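DynE8 (Micromonospora chersina, PDB 4AMM) is an iterative enediyne polyketide synthase of dynemicin biosynthesis, represented here by its acyltransferase domain, which probably loads the acyl building block. Local coordinates at residues A[67-75]-A[82-93]; A[179-189]-A[297-308]. All coordinates share one frame; numbering follows the deposited sequence.

In the fold
Both contacts belong to the acyltransferase domain but hold different elements: their centres lie 33 Å apart, and their nearest atoms about 18 Å. Interaction 1 packs helix 61-76 against the edge hairpin 81-84/89-92 of a four-stranded antiparallel sheet, 21 Å from the centre of the chain. It buries 506 Å² and passes from aliphatic side chains and a histidine-leucine CH-pi contact to a salt bridge near the surface. Interaction 2 joins helix 178-185 to the segment that runs into strand 305-306, at the edge of the parallel sheet. It buries 873 Å², with ten of nineteen touching residues buried, and it relies on backbone carbonyls, a buried glutamate and tryptophan faces in place of a salt bridge.

Interaction 1: A[67-75]-A[82-93]; sequences ALDRALGHL and LLDAGRGLFLVV
R70 meets D84 end-on: NH1 lies 2.8 Å and NH2 3.0 Å from D84 OD2, a salt bridge with both nitrogens on one oxygen. OD2 sits in the guanidinium plane, whereas the carboxylate plane is turned 76° from it, and both donors approach on the anti side. A bend at chi3 turns the guanidinium so that its edge meets D84 OD2 and R87 CB, while L89 CD2 lies over one face. This grip and cover limit rotation of the group. One turn later, the H74 ring lies flat against L82, whose CB stands 3.8 Å from the ring centroid and 1° off the normal, a CH-pi contact centred on the face. With CG anti to the backbone N (chi1 -172°), the imidazole extends toward the strand. L75 CD2 touches L91 CD1 at 4.1 Å and V93 CG2 at 4.0 Å, while A67 CB meets L89 CD1. Opposite D84 the hairpin carries a G1 beta bulge at G88 and L89, with L89 N bonded to D84 O. The axes of helix 67-75 and strand 89-92 approach to 9.4 Å; F54 of the adjacent strand 52-58 touches L68, A71 and L89, and helix 13-27 adjoins L75 and L91.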
loop_
_atom_site.group_PDB
_atom_site.type_symbol
_atom_site.label_atom_id
_atom_site.label_comp_id
_atom_site.label_asym_id
_atom_site.label_seq_id
_atom_site.Cartn_x
_atom_site.Cartn_y
_atom_site.Cartn_z
ATOM N N ALA A 67 -6.618 -21.932 9.886
ATOM C CA ALA A 67 -7.484 -20.745 9.804
ATOM C C ALA A 67 -8.945 -20.917 10.292
ATOM O O ALA A 67 -9.452 -20.026 10.955
ATOM C CB ALA A 67 -7.492 -20.198 8.350
ATOM N N LEU A 68 -9.533 -22.059 9.936
ATOM C CA LEU A 68 -10.840 -22.371 10.457
ATOM C C LEU A 68 -10.868 -22.462 12.002
ATOM O O LEU A 68 -11.808 -21.977 12.615
ATOM C CB LEU A 68 -11.422 -23.617 9.767
ATOM C CG LEU A 68 -11.669 -23.415 8.247
ATOM C CD1 LEU A 68 -11.844 -24.726 7.560
ATOM C CD2 LEU A 68 -12.911 -22.551 7.967
ATOM N N ASP A 69 -9.857 -23.130 12.561
ATOM C CA ASP A 69 -9.759 -23.245 13.999
ATOM C C ASP A 69 -9.751 -21.879 14.642
ATOM O O ASP A 69 -10.454 -21.663 15.634
ATOM C CB ASP A 69 -8.529 -24.079 14.408
ATOM C CG ASP A 69 -8.729 -25.536 14.189
ATOM O OD1 ASP A 69 -9.878 -25.975 14.116
ATOM O OD2 ASP A 69 -7.718 -26.267 14.086
ATOM N N ARG A 70 -8.957 -20.942 14.111
ATOM C CA ARG A 70 -8.950 -19.603 14.642
ATOM C C ARG A 70 -10.284 -18.888 14.520
ATOM O O ARG A 70 -10.729 -18.251 15.441
ATOM C CB ARG A 70 -7.845 -18.767 13.980
ATOM C CG ARG A 70 -6.444 -19.128 14.444
ATOM C CD ARG A 70 -5.532 -17.995 13.890
ATOM N NE ARG A 70 -5.741 -16.658 14.458
ATOM C CZ ARG A 70 -5.067 -15.551 14.004
ATOM N NH1 ARG A 70 -4.294 -15.669 12.950
ATOM N NH2 ARG A 70 -5.232 -14.355 14.508
ATOM N N ALA A 71 -10.923 -19.023 13.338
ATOM C CA ALA A 71 -12.200 -18.384 13.161
ATOM C C ALA A 71 -13.243 -18.955 14.115
ATOM O O ALA A 71 -13.980 -18.170 14.717
ATOM C CB ALA A 71 -12.644 -18.549 11.714
ATOM N N LEU A 72 -13.277 -20.283 14.204
ATOM C CA LEU A 72 -14.238 -20.932 15.111
ATOM C C LEU A 72 -13.992 -20.555 16.558
ATOM O O LEU A 72 -14.942 -20.262 17.285
ATOM C CB LEU A 72 -14.189 -22.459 14.986
ATOM C CG LEU A 72 -14.794 -23.002 13.680
ATOM C CD1 LEU A 72 -14.376 -24.370 13.227
ATOM C CD2 LEU A 72 -16.337 -22.921 13.729
ATOM N N GLY A 73 -12.744 -20.444 16.959
ATOM C CA GLY A 73 -12.467 -20.058 18.339
ATOM C C GLY A 73 -12.965 -18.665 18.603
ATOM O O GLY A 73 -13.520 -18.386 19.669
ATOM N N HIS A 74 -12.737 -17.745 17.630
ATOM C CA HIS A 74 -13.182 -16.395 17.716
ATOM C C HIS A 74 -14.709 -16.325 17.851
ATOM O O HIS A 74 -15.230 -15.618 18.751
ATOM C CB HIS A 74 -12.740 -15.605 16.447
ATOM C CG HIS A 74 -12.990 -14.117 16.522
ATOM N ND1 HIS A 74 -13.984 -13.439 15.814
ATOM C CD2 HIS A 74 -12.301 -13.162 17.177
ATOM C CE1 HIS A 74 -13.910 -12.144 16.071
ATOM N NE2 HIS A 74 -12.899 -11.950 16.905
ATOM N N LEU A 75 -15.431 -17.037 16.968
ATOM C CA LEU A 75 -16.898 -16.996 17.029
ATOM C C LEU A 75 -17.325 -17.615 18.399
ATOM O O LEU A 75 -18.329 -17.152 18.957
ATOM C CB LEU A 75 -17.487 -17.788 15.863
ATOM C CG LEU A 75 -17.260 -17.212 14.458
ATOM C CD1 LEU A 75 -17.677 -18.211 13.402
ATOM C CD2 LEU A 75 -18.061 -15.928 14.336
ATOM N N LEU A 82 -12.304 -10.459 13.127
ATOM C CA LEU A 82 -10.926 -10.962 13.274
ATOM C C LEU A 82 -10.240 -10.526 11.983
ATOM O O LEU A 82 -10.579 -11.076 10.911
ATOM C CB LEU A 82 -10.927 -12.459 13.476
ATOM C CG LEU A 82 -9.551 -13.036 13.868
ATOM C CD1 LEU A 82 -9.672 -14.577 13.989
ATOM C CD2 LEU A 82 -8.389 -12.718 12.964
ATOM N N LEU A 83 -9.322 -9.570 12.001
ATOM C CA LEU A 83 -8.681 -9.084 10.794
ATOM C C LEU A 83 -7.187 -9.344 11.020
ATOM O O LEU A 83 -6.600 -8.571 11.780
ATOM C CB LEU A 83 -8.969 -7.602 10.570
ATOM C CG LEU A 83 -10.465 -7.180 10.517
ATOM C CD1 LEU A 83 -10.490 -5.687 10.312
ATOM C CD2 LEU A 83 -11.134 -7.937 9.364
ATOM N N ASP A 84 -6.650 -10.419 10.493
ATOM C CA ASP A 84 -5.183 -10.661 10.678
ATOM C C ASP A 84 -4.539 -10.610 9.291
ATOM O O ASP A 84 -4.389 -11.624 8.618
ATOM C CB ASP A 84 -4.959 -11.994 11.353
ATOM C CG ASP A 84 -3.518 -12.139 11.750
ATOM O OD1 ASP A 84 -2.629 -11.386 11.195
ATOM O OD2 ASP A 84 -3.269 -13.044 12.591
ATOM N N ALA A 85 -4.167 -9.397 8.919
ATOM C CA ALA A 85 -3.565 -9.194 7.621
ATOM C C ALA A 85 -2.295 -10.011 7.466
ATOM O O ALA A 85 -2.082 -10.583 6.439
ATOM C CB ALA A 85 -3.299 -7.693 7.322
ATOM N N GLY A 86 -1.431 -10.112 8.515
ATOM C CA GLY A 86 -0.205 -10.882 8.384
ATOM C C GLY A 86 -0.294 -12.360 8.348
ATOM O O GLY A 86 0.691 -13.088 8.114
ATOM N N ARG A 87 -1.502 -12.890 8.522
ATOM C CA ARG A 87 -1.790 -14.285 8.338
ATOM C C ARG A 87 -2.826 -14.541 7.199
ATOM O O ARG A 87 -3.239 -15.671 7.038
ATOM C CB ARG A 87 -2.167 -14.959 9.638
ATOM C CG ARG A 87 -1.023 -14.903 10.723
ATOM C CD ARG A 87 0.035 -15.912 10.423
ATOM N NE ARG A 87 1.148 -15.846 11.369
ATOM C CZ ARG A 87 2.213 -15.073 11.234
ATOM N NH1 ARG A 87 2.415 -14.203 10.211
ATOM N NH2 ARG A 87 3.167 -15.169 12.216
ATOM N N GLY A 88 -3.281 -13.467 6.597
ATOM C CA GLY A 88 -4.261 -13.568 5.482
ATOM C C GLY A 88 -5.621 -14.150 5.901
ATOM O O GLY A 88 -6.227 -14.870 5.100
ATOM N N LEU A 89 -6.064 -13.837 7.113
ATOM C CA LEU A 89 -7.246 -14.436 7.692
ATOM C C LEU A 89 -8.163 -13.360 8.101
ATOM O O LEU A 89 -7.782 -12.443 8.822
ATOM C CB LEU A 89 -6.869 -15.266 8.967
ATOM C CG LEU A 89 -8.108 -15.645 9.761
ATOM C CD1 LEU A 89 -9.092 -16.497 8.921
ATOM C CD2 LEU A 89 -7.608 -16.399 11.014
ATOM N N PHE A 90 -9.428 -13.397 7.584
ATOM C CA PHE A 90 -10.340 -12.315 7.820
ATOM C C PHE A 90 -11.734 -12.857 8.069
ATOM O O PHE A 90 -12.205 -13.742 7.325
ATOM C CB PHE A 90 -10.397 -11.356 6.648
ATOM C CG PHE A 90 -9.055 -10.846 6.216
ATOM C CD1 PHE A 90 -8.494 -9.677 6.823
ATOM C CD2 PHE A 90 -8.336 -11.505 5.277
ATOM C CE1 PHE A 90 -7.247 -9.236 6.426
ATOM C CE2 PHE A 90 -7.138 -11.062 4.879
ATOM C CZ PHE A 90 -6.601 -9.933 5.507
ATOM N N LEU A 91 -12.372 -12.416 9.163
ATOM C CA LEU A 91 -13.733 -12.888 9.561
ATOM C C LEU A 91 -14.497 -11.694 9.987
ATOM O O LEU A 91 -14.059 -10.946 10.881
ATOM C CB LEU A 91 -13.581 -13.908 10.692
ATOM C CG LEU A 91 -14.839 -14.403 11.385
ATOM C CD1 LEU A 91 -15.777 -13.389 12.084
ATOM C CD2 LEU A 91 -15.661 -15.289 10.638
ATOM N N VAL A 92 -15.696 -11.518 9.398
ATOM C CA VAL A 92 -16.487 -10.334 9.740
ATOM C C VAL A 92 -17.934 -10.743 9.810
ATOM O O VAL A 92 -18.447 -11.270 8.820
ATOM C CB VAL A 92 -16.300 -9.221 8.669
ATOM C CG1 VAL A 92 -17.115 -8.042 8.977
ATOM C CG2 VAL A 92 -14.848 -8.772 8.588
ATOM N N VAL A 93 -18.539 -10.534 10.993
ATOM C CA VAL A 93 -19.997 -10.698 11.159
ATOM C C VAL A 93 -20.559 -9.272 11.394
ATOM O O VAL A 93 -20.026 -8.529 12.183
ATOM C CB VAL A 93 -20.274 -11.591 12.395
ATOM C CG1 VAL A 93 -21.813 -11.702 12.629
ATOM C CG2 VAL A 93 -19.672 -12.925 12.225
#

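Interaction 2: A[179-189]-A[297-308]; sequences ELAALSWAGAL and PWRRPERPVAST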
loop_
_atom_site.group_PDB
_atom_site.type_symbol
_atom_site.label_atom_id
_atom_site.label_comp_id
_atom_site.label_asym_id
_atom_site.label_seq_id
_atom_site.Cartn_x
_atom_site.Cartn_y
_atom_site.Cartn_z
ATOM N N GLU A 179 0.362 8.881 -5.793
ATOM C CA GLU A 179 -0.781 9.817 -5.935
ATOM C C GLU A 179 -1.232 9.802 -7.382
ATOM O O GLU A 179 -2.411 10.039 -7.637
ATOM C CB GLU A 179 -0.353 11.186 -5.497
ATOM C CG GLU A 179 -1.584 12.159 -5.359
ATOM C CD GLU A 179 -1.541 12.973 -4.097
ATOM O OE1 GLU A 179 -1.097 12.495 -3.032
ATOM O OE2 GLU A 179 -2.048 14.147 -4.090
ATOM N N LEU A 180 -0.381 9.614 -8.354
ATOM C CA LEU A 180 -0.794 9.479 -9.783
ATOM C C LEU A 180 -1.758 8.324 -9.992
ATOM O O LEU A 180 -2.815 8.502 -10.658
ATOM C CB LEU A 180 0.366 9.297 -10.768
ATOM C CG LEU A 180 1.133 10.564 -11.086
ATOM C CD1 LEU A 180 1.860 11.171 -9.855
ATOM C CD2 LEU A 180 2.149 10.202 -12.179
ATOM N N ALA A 181 -1.508 7.185 -9.378
ATOM C CA ALA A 181 -2.377 6.018 -9.522
ATOM C C ALA A 181 -3.649 6.304 -8.733
ATOM O O ALA A 181 -4.762 5.892 -9.231
ATOM C CB ALA A 181 -1.686 4.784 -8.990
ATOM N N ALA A 182 -3.605 6.925 -7.560
ATOM C CA ALA A 182 -4.811 7.239 -6.804
ATOM C C ALA A 182 -5.715 8.149 -7.652
ATOM O O ALA A 182 -6.968 7.930 -7.654
ATOM C CB ALA A 182 -4.491 7.852 -5.438
ATOM N N LEU A 183 -5.152 9.160 -8.286
ATOM C CA LEU A 183 -5.967 10.067 -9.127
ATOM C C LEU A 183 -6.537 9.292 -10.272
ATOM O O LEU A 183 -7.694 9.574 -10.663
ATOM C CB LEU A 183 -5.040 11.185 -9.634
ATOM C CG LEU A 183 -4.751 12.208 -8.548
ATOM C CD1 LEU A 183 -3.668 13.188 -8.940
ATOM C CD2 LEU A 183 -6.004 13.072 -8.143
ATOM N N SER A 184 -5.844 8.333 -10.868
ATOM C CA SER A 184 -6.371 7.546 -11.997
ATOM C C SER A 184 -7.542 6.709 -11.492
ATOM O O SER A 184 -8.640 6.676 -12.098
ATOM C CB SER A 184 -5.307 6.677 -12.671
ATOM O OG SER A 184 -5.845 6.122 -13.872
ATOM N N TRP A 185 -7.368 6.061 -10.353
ATOM C CA TRP A 185 -8.476 5.305 -9.752
ATOM C C TRP A 185 -9.688 6.174 -9.512
ATOM O O TRP A 185 -10.854 5.694 -9.710
ATOM C CB TRP A 185 -7.979 4.682 -8.400
ATOM C CG TRP A 185 -9.112 4.101 -7.516
ATOM C CD1 TRP A 185 -9.698 2.864 -7.645
ATOM C CD2 TRP A 185 -9.790 4.806 -6.474
ATOM N NE1 TRP A 185 -10.774 2.779 -6.753
ATOM C CE2 TRP A 185 -10.789 3.901 -5.978
ATOM C CE3 TRP A 185 -9.608 6.054 -5.843
ATOM C CZ2 TRP A 185 -11.640 4.237 -4.958
ATOM C CZ3 TRP A 185 -10.450 6.355 -4.755
ATOM C CH2 TRP A 185 -11.446 5.441 -4.342
ATOM N N ALA A 186 -9.477 7.424 -9.113
ATOM C CA ALA A 186 -10.535 8.390 -8.777
ATOM C C ALA A 186 -11.123 8.988 -10.074
ATOM O O ALA A 186 -12.075 9.812 -9.958
ATOM C CB ALA A 186 -10.045 9.469 -7.809
ATOM N N GLY A 187 -10.648 8.593 -11.230
ATOM C CA GLY A 187 -11.230 9.139 -12.520
ATOM C C GLY A 187 -10.675 10.459 -12.981
ATOM O O GLY A 187 -11.207 11.041 -13.959
ATOM N N ALA A 188 -9.578 10.984 -12.402
ATOM C CA ALA A 188 -9.037 12.273 -12.849
ATOM C C ALA A 188 -8.255 12.197 -14.183
ATOM O O ALA A 188 -8.092 13.205 -14.914
ATOM C CB ALA A 188 -8.181 12.875 -11.723
ATOM N N LEU A 189 -7.696 11.016 -14.477
ATOM C CA LEU A 189 -6.914 10.764 -15.641
ATOM C C LEU A 189 -6.997 9.289 -16.035
ATOM O O LEU A 189 -6.942 8.401 -15.168
ATOM C CB LEU A 189 -5.444 11.112 -15.310
ATOM C CG LEU A 189 -4.583 11.370 -16.519
ATOM C CD1 LEU A 189 -5.074 12.591 -17.346
ATOM C CD2 LEU A 189 -3.149 11.627 -16.088
ATOM N N PRO A 297 -5.584 15.969 -20.392
ATOM C CA PRO A 297 -7.011 16.307 -20.220
ATOM C C PRO A 297 -7.544 15.917 -18.816
ATOM O O PRO A 297 -8.455 15.078 -18.675
ATOM C CB PRO A 297 -7.667 15.469 -21.328
ATOM C CG PRO A 297 -6.844 14.173 -21.316
ATOM C CD PRO A 297 -5.383 14.689 -21.083
ATOM N N TRP A 298 -7.033 16.579 -17.804
ATOM C CA TRP A 298 -7.474 16.319 -16.410
ATOM C C TRP A 298 -8.938 16.476 -16.141
ATOM O O TRP A 298 -9.557 17.454 -16.674
ATOM C CB TRP A 298 -6.753 17.291 -15.430
ATOM C CG TRP A 298 -5.254 17.055 -15.398
ATOM C CD1 TRP A 298 -4.286 17.743 -16.091
ATOM C CD2 TRP A 298 -4.572 16.075 -14.620
ATOM N NE1 TRP A 298 -3.046 17.228 -15.833
ATOM C CE2 TRP A 298 -3.194 16.196 -14.936
ATOM C CE3 TRP A 298 -5.005 15.063 -13.755
ATOM C CZ2 TRP A 298 -2.225 15.380 -14.348
ATOM C CZ3 TRP A 298 -4.034 14.224 -13.187
ATOM C CH2 TRP A 298 -2.663 14.398 -13.467
ATOM N N ARG A 299 -9.529 15.563 -15.373
ATOM C CA ARG A 299 -10.909 15.723 -14.876
ATOM C C ARG A 299 -10.921 15.802 -13.364
ATOM O O ARG A 299 -9.985 15.337 -12.703
ATOM C CB ARG A 299 -11.771 14.533 -15.353
ATOM C CG ARG A 299 -11.657 14.232 -16.866
ATOM C CD ARG A 299 -12.786 13.379 -17.436
ATOM N NE ARG A 299 -12.543 13.102 -18.862
ATOM C CZ ARG A 299 -13.303 12.327 -19.649
ATOM N NH1 ARG A 299 -14.405 11.741 -19.170
ATOM N NH2 ARG A 299 -12.973 12.150 -20.928
ATOM N N ARG A 300 -11.985 16.344 -12.810
ATOM C CA ARG A 300 -12.192 16.352 -11.406
ATOM C C ARG A 300 -12.262 14.906 -10.881
ATOM O O ARG A 300 -12.939 14.092 -11.494
ATOM C CB ARG A 300 -13.541 17.027 -11.130
ATOM C CG ARG A 300 -13.736 17.336 -9.668
ATOM C CD ARG A 300 -14.886 18.355 -9.427
ATOM N NE ARG A 300 -14.867 18.943 -8.078
ATOM C CZ ARG A 300 -15.379 18.363 -6.988
ATOM N NH1 ARG A 300 -15.956 17.159 -7.077
ATOM N NH2 ARG A 300 -15.319 18.985 -5.804
ATOM N N PRO A 301 -11.546 14.602 -9.772
ATOM C CA PRO A 301 -11.714 13.257 -9.191
ATOM C C PRO A 301 -13.121 13.001 -8.737
ATOM O O PRO A 301 -13.765 13.924 -8.177
ATOM C CB PRO A 301 -10.816 13.291 -7.945
ATOM C CG PRO A 301 -9.763 14.273 -8.240
ATOM C CD PRO A 301 -10.475 15.358 -9.097
ATOM N N GLU A 302 -13.598 11.773 -8.964
ATOM C CA GLU A 302 -14.993 11.387 -8.669
ATOM C C GLU A 302 -15.143 10.536 -7.425
ATOM O O GLU A 302 -16.264 10.176 -6.996
ATOM C CB GLU A 302 -15.583 10.617 -9.866
ATOM C CG GLU A 302 -15.193 11.311 -11.227
ATOM C CD GLU A 302 -15.894 10.761 -12.501
ATOM O OE1 GLU A 302 -15.426 9.742 -13.096
ATOM O OE2 GLU A 302 -16.902 11.391 -12.930
ATOM N N ARG A 303 -14.013 10.158 -6.830
ATOM C CA ARG A 303 -13.956 9.325 -5.609
ATOM C C ARG A 303 -12.946 10.034 -4.639
ATOM O O ARG A 303 -12.090 10.821 -5.121
ATOM C CB ARG A 303 -13.477 7.905 -5.926
ATOM C CG ARG A 303 -14.145 7.278 -7.147
ATOM C CD ARG A 303 -13.746 5.835 -7.224
ATOM N NE ARG A 303 -14.184 5.128 -8.416
ATOM C CZ ARG A 303 -14.441 3.810 -8.470
ATOM N NH1 ARG A 303 -14.380 3.035 -7.374
ATOM N NH2 ARG A 303 -14.828 3.266 -9.621
ATOM N N PRO A 304 -13.044 9.808 -3.320
ATOM C CA PRO A 304 -12.218 10.563 -2.367
ATOM C C PRO A 304 -10.730 10.148 -2.449
ATOM O O PRO A 304 -10.416 8.962 -2.430
ATOM C CB PRO A 304 -12.785 10.181 -1.012
ATOM C CG PRO A 304 -14.252 9.893 -1.421
ATOM C CD PRO A 304 -14.134 9.085 -2.579
ATOM N N VAL A 305 -9.892 11.165 -2.528
ATOM C CA VAL A 305 -8.414 10.993 -2.507
ATOM C C VAL A 305 -7.842 11.827 -1.378
ATOM O O VAL A 305 -8.059 13.031 -1.357
ATOM C CB VAL A 305 -7.830 11.407 -3.833
ATOM C CG1 VAL A 305 -6.255 11.195 -3.759
ATOM C CG2 VAL A 305 -8.326 10.542 -4.949
ATOM N N ALA A 306 -7.175 11.213 -0.375
ATOM C CA ALA A 306 -6.493 11.944 0.685
ATOM C C ALA A 306 -5.081 12.222 0.154
ATOM O O ALA A 306 -4.346 11.261 -0.099
ATOM C CB ALA A 306 -6.430 11.068 1.939
ATOM N N SER A 307 -4.751 13.465 -0.086
ATOM C CA SER A 307 -3.494 13.834 -0.755
ATOM C C SER A 307 -2.349 13.786 0.258
ATOM O O SER A 307 -2.375 14.338 1.330
ATOM C CB SER A 307 -3.639 15.235 -1.252
ATOM O OG SER A 307 -2.386 15.669 -1.879
ATOM N N THR A 308 -1.265 13.170 -0.223
ATOM C CA THR A 308 0.031 13.249 0.481
ATOM C C THR A 308 0.848 14.452 0.029
ATOM O O THR A 308 1.994 14.635 0.476
ATOM C CB THR A 308 0.883 11.976 0.338
ATOM O OG1 THR A 308 1.313 11.762 -1.000
ATOM C CG2 THR A 308 0.115 10.777 0.898
HETATM O O HOH W 1 -13.442 6.512 -10.890
HETATM O O HOH W 2 -13.721 10.921 -14.642
#
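The E179 side chain leaves the helix with CG anti to the backbone N (chi1 -169°) and bends at chi2 (135°), which carries its carboxylate across to S307 and T308. OE2 takes the hydroxyl hydrogen of S307 OG at 2.7 Å and OE1 the backbone N-H of T308 at 2.9 Å, each through its syn lone pair, so two donors fix the plane of this buried group. W185, its CG likewise anti to the backbone N, swings its indole toward R303, whose extended chain crosses it at about a right angle. CD of R303 lies over one face, 3.7 Å from the centroid of the six-membered ring, a CH-pi contact; the P304 carbonyl oxygen meets the ring edge. A water joins R303 NE to W185 O.

Where the helix ends, G187 has positive phi and closes a Schellman motif. Two carbonyls then receive the facing chain: E302 N binds A186 O at 2.7 Å, nearly straight (174° at the hydrogen), and R299 N binds A188 O at 2.8 Å. Between them, P301 lies alongside L183, CG 3.9 Å from L183 CD2, and also touches the methyl of A188. A186 CB presses on V305 CG2 at 3.5 Å. At the far end, L189 CD2 rests over one face of the W298 six-membered ring, offset toward its rim.

The helix, which starts at the last glycine of a GxSxG sequence (G174, S176, G178) consistent with a nucleophile elbow, is thereby tied to the parallel sheet's edge strand 305-306, where P304 and A306 hydrogen-bond to A172 of the neighbouring strand 171-174. T308 OG1 binds the carbonyl of G174, and W298 NE1 that of A293. Helix 319-328 packs on W298 and E179, helix 191-206 on W298 and L189, and helix 144-165 on W185.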